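PDB 4WOK: UDP-glucose 4-epimerase from Brucella ovis, which probably interconverts UDP-glucose and UDP-galactose by inverting the configuration at C4 of the sugar, using a bound NAD. Local coordinates for residues A[11-16]-A[35-40]; A[75-80]-A[117-122]; A[205-210]-A[282-287]; A[215-220]-A[286-291]. The protein carries 2 engineered substitutions. All blocks are in the same frame, centred on the assembly; numbering follows the deposited sequence.

Contacts 1 and 2 lie side by side in the parallel Rossmann sheet, their centres about 10 Å apart, with strands 13-17 and 79-82 as neighbours. Asn13 O meets Val78 N at 2.8 Å between them, probably as a hydrogen bond. NAD lies nearer the first: about 7 Å from the Val40 side chain, against about 11 Å from that of Val80. Contacts 3 and 4 are on the opposite side of the chain's centre, about 39 to 46 Å from the first pair centre to centre. They share Val286 and Ala287, and Pro285 O lies 3.1 Å from Leu215 N, a probable hydrogen bond. The zinc ion is about 12 Å from the Leu215 side chain.

Contact 1 of 4, residues A[11-16]-A[35-40]; sequences ANNVLV and GYAPVV
The opening beta-alpha-beta unit of the Rossmann domain sets strand 13-16 parallel to strand 37-40, with Val14 and Val16 bonded to Ala37 and Val39. Val14 N donates to Ala37 O at 3.1 Å. Val14 O then accepts Val39 N at 2.8 Å, and Val16 N closes on Val39 O at 2.7 Å. Where the strands begin, Asn12 grips the other segment twice. Its carbonyl O takes Ala37 N, while chi1 of 73° sets CG between the backbone N and the carbonyl carbon; from there ND2 donates to Gly35 O at 2.8 Å, within both the amide and the carbonyl planes. Gly35 has positive phi and ends helix 22-33, the crossover helix of the unit, in a Schellman motif. The Asn12 amide thus ties the helix exit to the start of the first strand.

Val14 CG2 lies 3.6 Å from Tyr36 CD1, while Asn12 O sits at the edge of that ring; Tyr36 OH is held by Glu248 and Lys251. Val16 CG2 runs beside Pro38 CB at 4.1 Å, both side chains pointing the same way, and helix 22-33 packs on this face through Leu31 and Ala28. On the other face Leu15 CD1 approaches Val39 CG1 to 4.0 Å; Thr71 and Met72 of helix 65-75 pack on Leu15, and Tyr75 on Val39. Asn13 turns OD1 to the Ala37 methyl and gives ND2 to Tyr75 O.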
loop_
_atom_site.group_PDB
_atom_site.type_symbol
_atom_site.label_atom_id
_atom_site.label_comp_id
_atom_site.label_asym_id
_atom_site.label_seq_id
_atom_site.Cartn_x
_atom_site.Cartn_y
_atom_site.Cartn_z
ATOM N N ALA A 11 25.830 5.578 0.604
ATOM C CA ALA A 11 25.828 6.639 1.606
ATOM C C ALA A 11 24.458 6.729 2.261
ATOM O O ALA A 11 24.202 6.087 3.282
ATOM C CB ALA A 11 26.216 7.976 0.987
ATOM N N ASN A 12 23.566 7.521 1.685
ATOM C CA ASN A 12 22.237 7.600 2.258
ATOM C C ASN A 12 21.143 7.748 1.200
ATOM O O ASN A 12 20.015 8.071 1.543
ATOM C CB ASN A 12 22.158 8.747 3.284
ATOM C CG ASN A 12 22.160 10.117 2.635
ATOM O OD1 ASN A 12 22.740 10.310 1.562
ATOM N ND2 ASN A 12 21.503 11.084 3.283
ATOM N N ASN A 13 21.465 7.488 -0.072
ATOM C CA ASN A 13 20.404 7.446 -1.102
ATOM C C ASN A 13 19.519 6.217 -0.918
ATOM O O ASN A 13 20.022 5.104 -0.735
ATOM C CB ASN A 13 20.996 7.439 -2.515
ATOM C CG ASN A 13 21.686 8.738 -2.872
ATOM O OD1 ASN A 13 21.254 9.822 -2.467
ATOM N ND2 ASN A 13 22.768 8.637 -3.643
ATOM N N VAL A 14 18.207 6.418 -0.970
ATOM C CA VAL A 14 17.265 5.317 -0.944
ATOM C C VAL A 14 16.404 5.447 -2.186
ATOM O O VAL A 14 15.810 6.492 -2.429
ATOM C CB VAL A 14 16.411 5.322 0.341
ATOM C CG1 VAL A 14 15.290 4.286 0.264
ATOM C CG2 VAL A 14 17.314 5.035 1.551
ATOM N N LEU A 15 16.402 4.412 -3.017
ATOM C CA LEU A 15 15.656 4.462 -4.262
ATOM C C LEU A 15 14.196 4.080 -3.996
ATOM O O LEU A 15 13.896 2.969 -3.559
ATOM C CB LEU A 15 16.271 3.531 -5.309
ATOM C CG LEU A 15 15.624 3.609 -6.693
ATOM C CD1 LEU A 15 15.982 4.952 -7.335
ATOM C CD2 LEU A 15 16.110 2.438 -7.547
ATOM N N VAL A 16 13.297 5.017 -4.242
ATOM C CA VAL A 16 11.880 4.783 -4.004
ATOM C C VAL A 16 11.194 4.621 -5.346
ATOM O O VAL A 16 10.847 5.591 -6.025
ATOM C CB VAL A 16 11.242 5.920 -3.199
ATOM C CG1 VAL A 16 9.816 5.552 -2.819
ATOM C CG2 VAL A 16 12.078 6.207 -1.930
ATOM N N GLY A 35 16.708 11.729 7.507
ATOM C CA GLY A 35 18.055 12.006 7.050
ATOM C C GLY A 35 18.509 11.229 5.828
ATOM O O GLY A 35 19.666 11.328 5.427
ATOM N N TYR A 36 17.617 10.441 5.246
ATOM C CA TYR A 36 17.925 9.792 3.980
ATOM C C TYR A 36 17.656 10.747 2.830
ATOM O O TYR A 36 16.948 11.746 2.982
ATOM C CB TYR A 36 17.104 8.512 3.792
ATOM C CG TYR A 36 17.490 7.393 4.727
ATOM C CD1 TYR A 36 18.616 6.610 4.480
ATOM C CD2 TYR A 36 16.739 7.120 5.860
ATOM C CE1 TYR A 36 18.970 5.583 5.327
ATOM C CE2 TYR A 36 17.086 6.097 6.718
ATOM C CZ TYR A 36 18.203 5.330 6.445
ATOM O OH TYR A 36 18.557 4.306 7.295
ATOM N N ALA A 37 18.241 10.437 1.681
ATOM C CA ALA A 37 17.946 11.163 0.460
ATOM C C ALA A 37 17.131 10.260 -0.450
ATOM O O ALA A 37 17.683 9.448 -1.192
ATOM C CB ALA A 37 19.228 11.618 -0.232
ATOM N N PRO A 38 15.805 10.393 -0.384
ATOM C CA PRO A 38 15.019 9.582 -1.313
ATOM C C PRO A 38 15.268 9.990 -2.756
ATOM O O PRO A 38 15.344 11.173 -3.090
ATOM C CB PRO A 38 13.571 9.863 -0.894
ATOM C CG PRO A 38 13.606 11.249 -0.305
ATOM C CD PRO A 38 14.974 11.331 0.401
ATOM N N VAL A 39 15.404 8.987 -3.610
ATOM C CA VAL A 39 15.513 9.180 -5.040
ATOM C C VAL A 39 14.337 8.475 -5.660
ATOM O O VAL A 39 14.215 7.258 -5.527
ATOM C CB VAL A 39 16.821 8.607 -5.610
ATOM C CG1 VAL A 39 16.885 8.835 -7.105
ATOM C CG2 VAL A 39 18.028 9.257 -4.911
ATOM N N VAL A 40 13.476 9.216 -6.341
ATOM C CA VAL A 40 12.249 8.593 -6.858
ATOM C C VAL A 40 12.446 8.152 -8.299
ATOM O O VAL A 40 12.963 8.909 -9.125
ATOM C CB VAL A 40 11.031 9.553 -6.747
ATOM C CG1 VAL A 40 9.811 9.030 -7.574
ATOM C CG2 VAL A 40 10.628 9.734 -5.300
#

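Contact 2 of 4, residues A[75-80]-A[117-122]. Engineered in segment 75-80: Ala76 (natural residue Val).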
loop_
_atom_site.group_PDB
_atom_site.type_symbol
_atom_site.label_atom_id
_atom_site.label_comp_id
_atom_site.label_asym_id
_atom_site.label_seq_id
_atom_site.Cartn_x
_atom_site.Cartn_y
_atom_site.Cartn_z
ATOM N N TYR A 75 23.290 6.284 -8.261
ATOM C CA TYR A 75 22.923 6.661 -6.897
ATOM C C TYR A 75 23.418 5.691 -5.819
ATOM O O TYR A 75 23.410 6.040 -4.636
ATOM C CB TYR A 75 21.403 6.825 -6.785
ATOM C CG TYR A 75 20.892 8.065 -7.482
ATOM C CD1 TYR A 75 20.965 9.301 -6.867
ATOM C CD2 TYR A 75 20.360 8.001 -8.773
ATOM C CE1 TYR A 75 20.516 10.441 -7.499
ATOM C CE2 TYR A 75 19.910 9.140 -9.416
ATOM C CZ TYR A 75 19.987 10.355 -8.766
ATOM O OH TYR A 75 19.558 11.502 -9.381
ATOM N N ALA A 76 23.863 4.497 -6.219
ATOM C CA ALA A 76 24.337 3.486 -5.265
ATOM C C ALA A 76 23.453 3.414 -4.019
ATOM O O ALA A 76 23.940 3.596 -2.894
ATOM C CB ALA A 76 25.810 3.776 -4.854
ATOM N N PRO A 77 22.151 3.170 -4.206
ATOM C CA PRO A 77 21.242 3.275 -3.064
ATOM C C PRO A 77 21.505 2.219 -2.004
ATOM O O PRO A 77 21.856 1.089 -2.350
ATOM C CB PRO A 77 19.862 3.076 -3.689
ATOM C CG PRO A 77 20.106 2.324 -4.939
ATOM C CD PRO A 77 21.463 2.718 -5.431
ATOM N N VAL A 78 21.336 2.583 -0.735
ATOM C CA VAL A 78 21.538 1.635 0.354
ATOM C C VAL A 78 20.356 0.676 0.475
ATOM O O VAL A 78 20.451 -0.357 1.137
ATOM C CB VAL A 78 21.742 2.349 1.702
ATOM C CG1 VAL A 78 22.873 3.353 1.596
ATOM C CG2 VAL A 78 20.446 3.031 2.134
ATOM N N ALA A 79 19.235 1.034 -0.146
ATOM C CA ALA A 79 18.058 0.183 -0.175
ATOM C C ALA A 79 17.152 0.617 -1.317
ATOM O O ALA A 79 17.218 1.767 -1.770
ATOM C CB ALA A 79 17.292 0.252 1.147
ATOM N N VAL A 80 16.295 -0.305 -1.750
ATOM C CA VAL A 80 15.289 -0.039 -2.772
ATOM C C VAL A 80 13.916 -0.368 -2.181
ATOM O O VAL A 80 13.720 -1.452 -1.640
ATOM C CB VAL A 80 15.539 -0.874 -4.049
ATOM C CG1 VAL A 80 14.433 -0.646 -5.101
ATOM C CG2 VAL A 80 16.909 -0.550 -4.627
ATOM N N THR A 117 23.675 -4.878 -10.024
ATOM C CA THR A 117 24.410 -3.706 -9.567
ATOM C C THR A 117 24.873 -3.891 -8.113
ATOM O O THR A 117 25.391 -2.963 -7.502
ATOM C CB THR A 117 23.557 -2.416 -9.698
ATOM O OG1 THR A 117 22.363 -2.530 -8.907
ATOM C CG2 THR A 117 23.150 -2.178 -11.176
ATOM N N ARG A 118 24.680 -5.096 -7.578
ATOM C CA ARG A 118 24.978 -5.395 -6.169
ATOM C C ARG A 118 24.217 -4.423 -5.278
ATOM O O ARG A 118 24.676 -4.060 -4.195
ATOM C CB ARG A 118 26.486 -5.333 -5.883
ATOM N N THR A 119 23.057 -3.985 -5.754
ATOM C CA THR A 119 22.169 -3.196 -4.925
ATOM C C THR A 119 21.356 -4.179 -4.100
ATOM O O THR A 119 20.572 -4.938 -4.628
ATOM C CB THR A 119 21.260 -2.282 -5.760
ATOM O OG1 THR A 119 22.068 -1.314 -6.442
ATOM C CG2 THR A 119 20.265 -1.558 -4.859
ATOM N N GLN A 120 21.538 -4.158 -2.791
ATOM C CA GLN A 120 21.196 -5.324 -1.993
ATOM C C GLN A 120 19.836 -5.373 -1.314
ATOM O O GLN A 120 19.202 -6.426 -1.277
ATOM C CB GLN A 120 22.256 -5.513 -0.903
ATOM C CG GLN A 120 23.080 -6.761 -1.106
ATOM C CD GLN A 120 22.284 -8.023 -0.853
ATOM O OE1 GLN A 120 21.101 -7.971 -0.509
ATOM N NE2 GLN A 120 22.935 -9.170 -1.009
ATOM N N ASN A 121 19.398 -4.266 -0.737
ATOM C CA ASN A 121 18.266 -4.334 0.177
ATOM C C ASN A 121 16.913 -3.936 -0.433
ATOM O O ASN A 121 16.682 -2.761 -0.689
ATOM C CB ASN A 121 18.567 -3.453 1.380
ATOM C CG ASN A 121 19.787 -3.944 2.156
ATOM O OD1 ASN A 121 19.938 -5.140 2.385
ATOM N ND2 ASN A 121 20.664 -3.025 2.544
ATOM N N VAL A 122 16.013 -4.902 -0.618
ATOM C CA VAL A 122 14.726 -4.612 -1.271
ATOM C C VAL A 122 13.554 -4.684 -0.307
ATOM O O VAL A 122 13.324 -5.703 0.344
ATOM C CB VAL A 122 14.467 -5.569 -2.451
ATOM C CG1 VAL A 122 13.074 -5.330 -3.059
ATOM C CG2 VAL A 122 15.559 -5.386 -3.506
HETATM O O HOH W 1 23.676 0.213 -5.033
#
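Thr119 pushes its methyl CG2 against two apolar groups of segment 75-80, Val80 CG2 at 3.5 Å and Pro77 CG at 3.9 Å, and its side chain crosses each of theirs at about a right angle. CG2 stands anti to the Thr119 backbone N, whereas OG1 lies beside that N (chi1 -65°) and holds a water at 2.6 Å. The same water reaches Pro77 O by a weak bond, so the threonine adds a thin polar link to its apolar grip.

Two hydrogen bonds follow, both meeting a carbonyl nearly head-on. Asn121 ND2 donates to Val78 O at 3.0 Å, with a C=O...donor angle of 175°. Val80 N donates to Asn121 O at 2.7 Å and is close to straight, 171° at the hydrogen. In a regular parallel pair Val78 O would receive the backbone N of Asn121; here the side-chain amide takes that place, and regular pairing starts only at Val80 with Val122. Asn121 CB also rests on Ala79 CB at 3.9 Å, while its OD1 has a weak bond from Arg172. Further along, Val122 CA sends its hydrogen to Val80 O, the C...O distance being 3.3 Å.

The pair lies within the Rossmann sheet: strand 13-17 borders strand 79-82 on one side, and strand 121-125 follows on the other, with strand 172-177 beyond it. Leu110 and Cys114 of helix 96-116 pack on Val80, Met72 of helix 65-75 on Thr119, and helix 236-251 reaches Ala79 and Asn121 through Val247 and Leu250.

Contact 3 of 4, residues A[205-210]-A[282-287]; sequences MMAAAG and RSVPVA
Ala207 and Ala208, in the last turn of helix 200-209, form the close side of this contact, packed on the loop that leads into strand 286-289. Ala207 CB lies 3.7 Å from Pro285 CD, and the proline ring also rests on the carbonyl of Ala207. Ala208 CB meets Val284 CG2 at 3.9 Å, and the Ala208 CA hydrogen points to Ser283 O, a C...O approach of 3.4 Å. The small methyls probably let the helix come this near: Ala208 CA and Val284 CA are 4.2 Å apart. Gly210, with positive phi, then ends the helix in a Schellman motif.

The solvent side is looser. A water donates to Ala208 O at 2.7 Å and to Ser283 O, joining helix and loop indirectly. Arg282 bends at chi3 (67°), which turns NE back toward the helix, and its guanidinium lies with one face over Ala209 CA, 4.1 Å from the plane. Ala208 O is over a face too, yet the angle from NE is too poor for a hydrogen bond.

No direct hydrogen bond joins the segments; apolar fit, a CA-H...O contact and the water do, while the guanidinium beside the helix C-terminal carbonyls probably adds a mild attraction.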
loop_
_atom_site.group_PDB
_atom_site.type_symbol
_atom_site.label_atom_id
_atom_site.label_comp_id
_atom_site.label_asym_id
_atom_site.label_seq_id
_atom_site.Cartn_x
_atom_site.Cartn_y
_atom_site.Cartn_z
ATOM N N MET A 205 -15.914 9.813 0.780
ATOM C CA MET A 205 -15.712 11.242 1.012
ATOM C C MET A 205 -16.106 12.075 -0.198
ATOM O O MET A 205 -16.742 13.131 -0.067
ATOM C CB MET A 205 -14.252 11.527 1.386
ATOM C CG MET A 205 -13.914 11.058 2.773
ATOM S SD MET A 205 -12.187 11.294 3.217
ATOM C CE MET A 205 -12.286 10.824 4.946
ATOM N N MET A 206 -15.715 11.609 -1.374
ATOM C CA MET A 206 -16.096 12.274 -2.607
ATOM C C MET A 206 -17.614 12.356 -2.711
ATOM O O MET A 206 -18.153 13.381 -3.117
ATOM C CB MET A 206 -15.517 11.540 -3.814
ATOM C CG MET A 206 -13.989 11.677 -3.940
ATOM S SD MET A 206 -13.304 10.492 -5.117
ATOM C CE MET A 206 -13.967 11.136 -6.653
ATOM N N ALA A 207 -18.289 11.280 -2.325
ATOM C CA ALA A 207 -19.753 11.239 -2.386
ATOM C C ALA A 207 -20.352 12.241 -1.387
ATOM O O ALA A 207 -21.251 13.000 -1.723
ATOM C CB ALA A 207 -20.255 9.839 -2.113
ATOM N N ALA A 208 -19.827 12.257 -0.164
ATOM C CA ALA A 208 -20.283 13.222 0.840
ATOM C C ALA A 208 -20.034 14.649 0.355
ATOM O O ALA A 208 -20.811 15.554 0.627
ATOM C CB ALA A 208 -19.589 12.978 2.171
ATOM N N ALA A 209 -18.956 14.835 -0.397
ATOM C CA ALA A 209 -18.586 16.158 -0.891
ATOM C C ALA A 209 -19.319 16.563 -2.169
ATOM O O ALA A 209 -19.247 17.718 -2.583
ATOM C CB ALA A 209 -17.086 16.218 -1.128
ATOM N N GLY A 210 -20.003 15.611 -2.799
ATOM C CA GLY A 210 -20.773 15.893 -3.996
ATOM C C GLY A 210 -19.926 15.737 -5.239
ATOM O O GLY A 210 -20.339 16.103 -6.338
ATOM N N ARG A 282 -21.047 16.481 6.755
ATOM C CA ARG A 282 -21.721 16.142 5.513
ATOM C C ARG A 282 -21.936 14.641 5.442
ATOM O O ARG A 282 -21.009 13.869 5.654
ATOM C CB ARG A 282 -20.920 16.654 4.322
ATOM C CG ARG A 282 -20.696 18.152 4.403
ATOM C CD ARG A 282 -20.133 18.718 3.122
ATOM N NE ARG A 282 -21.093 18.633 2.026
ATOM C CZ ARG A 282 -20.900 19.181 0.830
ATOM N NH1 ARG A 282 -19.784 19.859 0.587
ATOM N NH2 ARG A 282 -21.819 19.053 -0.120
ATOM N N SER A 283 -23.166 14.227 5.170
ATOM C CA SER A 283 -23.485 12.806 5.132
ATOM C C SER A 283 -23.075 12.174 3.807
ATOM O O SER A 283 -23.057 12.838 2.768
ATOM C CB SER A 283 -24.975 12.576 5.363
ATOM O OG SER A 283 -25.723 13.053 4.262
ATOM N N VAL A 284 -22.754 10.887 3.856
ATOM C CA VAL A 284 -22.436 10.120 2.653
ATOM C C VAL A 284 -23.724 9.588 2.031
ATOM O O VAL A 284 -24.482 8.900 2.701
ATOM C CB VAL A 284 -21.500 8.945 2.966
ATOM C CG1 VAL A 284 -21.147 8.188 1.687
ATOM C CG2 VAL A 284 -20.247 9.438 3.672
ATOM N N PRO A 285 -23.985 9.914 0.754
ATOM C CA PRO A 285 -25.246 9.467 0.141
ATOM C C PRO A 285 -25.218 7.988 -0.262
ATOM O O PRO A 285 -25.090 7.661 -1.439
ATOM C CB PRO A 285 -25.378 10.375 -1.082
ATOM C CG PRO A 285 -23.947 10.705 -1.447
ATOM C CD PRO A 285 -23.249 10.850 -0.112
ATOM N N VAL A 286 -25.357 7.111 0.728
ATOM C CA VAL A 286 -25.264 5.673 0.528
ATOM C C VAL A 286 -26.437 5.104 -0.258
ATOM O O VAL A 286 -27.592 5.431 -0.005
ATOM C CB VAL A 286 -25.173 4.934 1.873
ATOM C CG1 VAL A 286 -25.217 3.426 1.667
ATOM C CG2 VAL A 286 -23.897 5.327 2.591
ATOM N N ALA A 287 -26.118 4.262 -1.232
ATOM C CA ALA A 287 -27.121 3.457 -1.905
ATOM C C ALA A 287 -26.855 2.009 -1.546
ATOM O O ALA A 287 -25.915 1.399 -2.052
ATOM C CB ALA A 287 -27.067 3.666 -3.406
HETATM O O HOH W 2 -23.257 15.620 1.668
#

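Contact 4 of 4, residues A[215-220]-A[286-291]; sequences LEVYGD and VAMRAR
Strands 215-218 and 286-289 run parallel at 29°, pairing Leu215 with Val286 through Tyr218 with Arg289. Ala287 N bonds to Leu215 O and Val217 N to Ala287 O, before Arg289 N reaches Val217 O at 2.8 Å. Gly219 N to Arg289 O is only weak, and Gly219 CA, at positive phi, lies 3.6 Å from Arg291 CB.

On one face Val217 CG2 meets Val286 CG1 at 3.8 Å. Met288, bent at chi2 (61°) and again beyond it, brings SD to Val217 CG1 at 3.6 Å, and its CG approaches Asp220 OD2. Ile269, Arg270 and Val273 of helix 269-280 pack here. On the other face Arg289 is modelled in two conformers, which makes its side-chain contacts tentative. In one of them it lies side by side with Tyr218, Arg289 CB 3.6 Å from Tyr218 CD1, and NE forms a salt bridge to Glu216 OE2 at 3.1 Å, within the guanidinium plane but from above the carboxylate. Arg292 makes a cation-pi contact with the Tyr218 ring, and Arg291 NH2 a salt bridge with Asp221.

This small two-stranded parallel sheet, separate from the Rossmann sheet, probably belongs to the C-terminal substrate-binding part, as in related epimerases.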
loop_
_atom_site.group_PDB
_atom_site.type_symbol
_atom_site.label_atom_id
_atom_site.label_comp_id
_atom_site.label_asym_id
_atom_site.label_seq_id
_atom_site.Cartn_x
_atom_site.Cartn_y
_atom_site.Cartn_z
ATOM N N LEU A 215 -22.682 6.584 -3.095
ATOM C CA LEU A 215 -21.761 5.517 -2.744
ATOM C C LEU A 215 -22.568 4.233 -2.676
ATOM O O LEU A 215 -23.382 4.044 -1.768
ATOM C CB LEU A 215 -21.050 5.782 -1.421
ATOM C CG LEU A 215 -20.127 4.637 -0.989
ATOM C CD1 LEU A 215 -18.801 4.642 -1.779
ATOM C CD2 LEU A 215 -19.861 4.642 0.508
ATOM N N GLU A 216 -22.376 3.370 -3.666
ATOM C CA GLU A 216 -23.026 2.074 -3.650
ATOM C C GLU A 216 -22.323 1.178 -2.640
ATOM O O GLU A 216 -21.109 1.008 -2.691
ATOM C CB GLU A 216 -23.029 1.444 -5.048
ATOM C CG GLU A 216 -24.151 1.957 -5.945
ATOM C CD GLU A 216 -24.178 1.285 -7.309
ATOM O OE1 GLU A 216 -23.102 0.859 -7.786
ATOM O OE2 GLU A 216 -25.276 1.185 -7.900
ATOM N N VAL A 217 -23.095 0.630 -1.710
ATOM C CA VAL A 217 -22.568 -0.250 -0.676
ATOM C C VAL A 217 -23.255 -1.597 -0.797
ATOM O O VAL A 217 -24.478 -1.679 -0.761
ATOM C CB VAL A 217 -22.792 0.325 0.740
ATOM C CG1 VAL A 217 -22.490 -0.726 1.801
ATOM C CG2 VAL A 217 -21.948 1.575 0.946
ATOM N N TYR A 218 -22.466 -2.656 -0.945
ATOM C CA TYR A 218 -23.034 -3.970 -1.231
ATOM C C TYR A 218 -23.226 -4.822 0.024
ATOM O O TYR A 218 -22.338 -5.574 0.427
ATOM C CB TYR A 218 -22.158 -4.692 -2.266
ATOM C CG TYR A 218 -22.319 -4.089 -3.647
ATOM C CD1 TYR A 218 -23.369 -4.479 -4.469
ATOM C CD2 TYR A 218 -21.453 -3.103 -4.109
ATOM C CE1 TYR A 218 -23.548 -3.925 -5.724
ATOM C CE2 TYR A 218 -21.623 -2.538 -5.372
ATOM C CZ TYR A 218 -22.680 -2.959 -6.170
ATOM O OH TYR A 218 -22.877 -2.422 -7.425
ATOM N N GLY A 219 -24.392 -4.679 0.645
ATOM C CA GLY A 219 -24.779 -5.529 1.755
ATOM C C GLY A 219 -24.859 -4.847 3.109
ATOM O O GLY A 219 -23.915 -4.186 3.554
ATOM N N ASP A 220 -26.001 -5.014 3.767
ATOM C CA ASP A 220 -26.182 -4.532 5.130
ATOM C C ASP A 220 -26.605 -5.678 6.044
ATOM O O ASP A 220 -26.990 -5.457 7.195
ATOM C CB ASP A 220 -27.217 -3.394 5.186
ATOM C CG ASP A 220 -28.569 -3.779 4.591
ATOM O OD1 ASP A 220 -28.747 -4.939 4.162
ATOM O OD2 ASP A 220 -29.468 -2.908 4.562
ATOM N N VAL A 286 -25.357 7.111 0.728
ATOM C CA VAL A 286 -25.264 5.673 0.528
ATOM C C VAL A 286 -26.437 5.104 -0.258
ATOM O O VAL A 286 -27.592 5.431 -0.005
ATOM C CB VAL A 286 -25.173 4.934 1.873
ATOM C CG1 VAL A 286 -25.217 3.426 1.667
ATOM C CG2 VAL A 286 -23.897 5.327 2.591
ATOM N N ALA A 287 -26.118 4.262 -1.232
ATOM C CA ALA A 287 -27.121 3.457 -1.905
ATOM C C ALA A 287 -26.855 2.009 -1.546
ATOM O O ALA A 287 -25.915 1.399 -2.052
ATOM C CB ALA A 287 -27.067 3.666 -3.406
ATOM N N MET A 288 -27.667 1.474 -0.649
ATOM C CA MET A 288 -27.485 0.115 -0.172
ATOM C C MET A 288 -28.003 -0.890 -1.196
ATOM O O MET A 288 -29.173 -0.855 -1.577
ATOM C CB MET A 288 -28.193 -0.069 1.172
ATOM C CG MET A 288 -27.742 -1.293 1.941
ATOM S SD MET A 288 -25.986 -1.246 2.349
ATOM C CE MET A 288 -25.963 -0.020 3.659
ATOM N N ARG A 289 -27.112 -1.766 -1.646
ATOM C CA ARG A 289 -27.418 -2.812 -2.617
ATOM C C ARG A 289 -27.312 -4.191 -1.975
ATOM O O ARG A 289 -26.739 -4.334 -0.891
ATOM C CB ARG A 289 -26.467 -2.735 -3.813
ATOM C CG ARG A 289 -26.417 -1.385 -4.492
ATOM C CD ARG A 289 -27.465 -1.274 -5.582
ATOM N NE ARG A 289 -26.868 -1.322 -6.915
ATOM C CZ ARG A 289 -26.841 -2.401 -7.689
ATOM N NH1 ARG A 289 -26.271 -2.341 -8.887
ATOM N NH2 ARG A 289 -27.386 -3.538 -7.271
ATOM N N ALA A 290 -27.831 -5.202 -2.662
ATOM C CA ALA A 290 -27.777 -6.571 -2.174
ATOM C C ALA A 290 -26.338 -7.046 -1.976
ATOM O O ALA A 290 -25.458 -6.782 -2.799
ATOM C CB ALA A 290 -28.510 -7.502 -3.132
ATOM N N ARG A 291 -26.111 -7.744 -0.870
ATOM C CA ARG A 291 -24.816 -8.357 -0.612
ATOM C C ARG A 291 -24.513 -9.388 -1.688
ATOM O O ARG A 291 -25.397 -10.135 -2.108
ATOM C CB ARG A 291 -24.802 -9.001 0.774
ATOM C CG ARG A 291 -23.523 -9.740 1.119
ATOM C CD ARG A 291 -23.530 -10.160 2.578
ATOM N NE ARG A 291 -24.816 -10.737 2.963
ATOM C CZ ARG A 291 -25.135 -12.015 2.793
ATOM N NH1 ARG A 291 -24.258 -12.846 2.246
ATOM N NH2 ARG A 291 -26.324 -12.466 3.165
#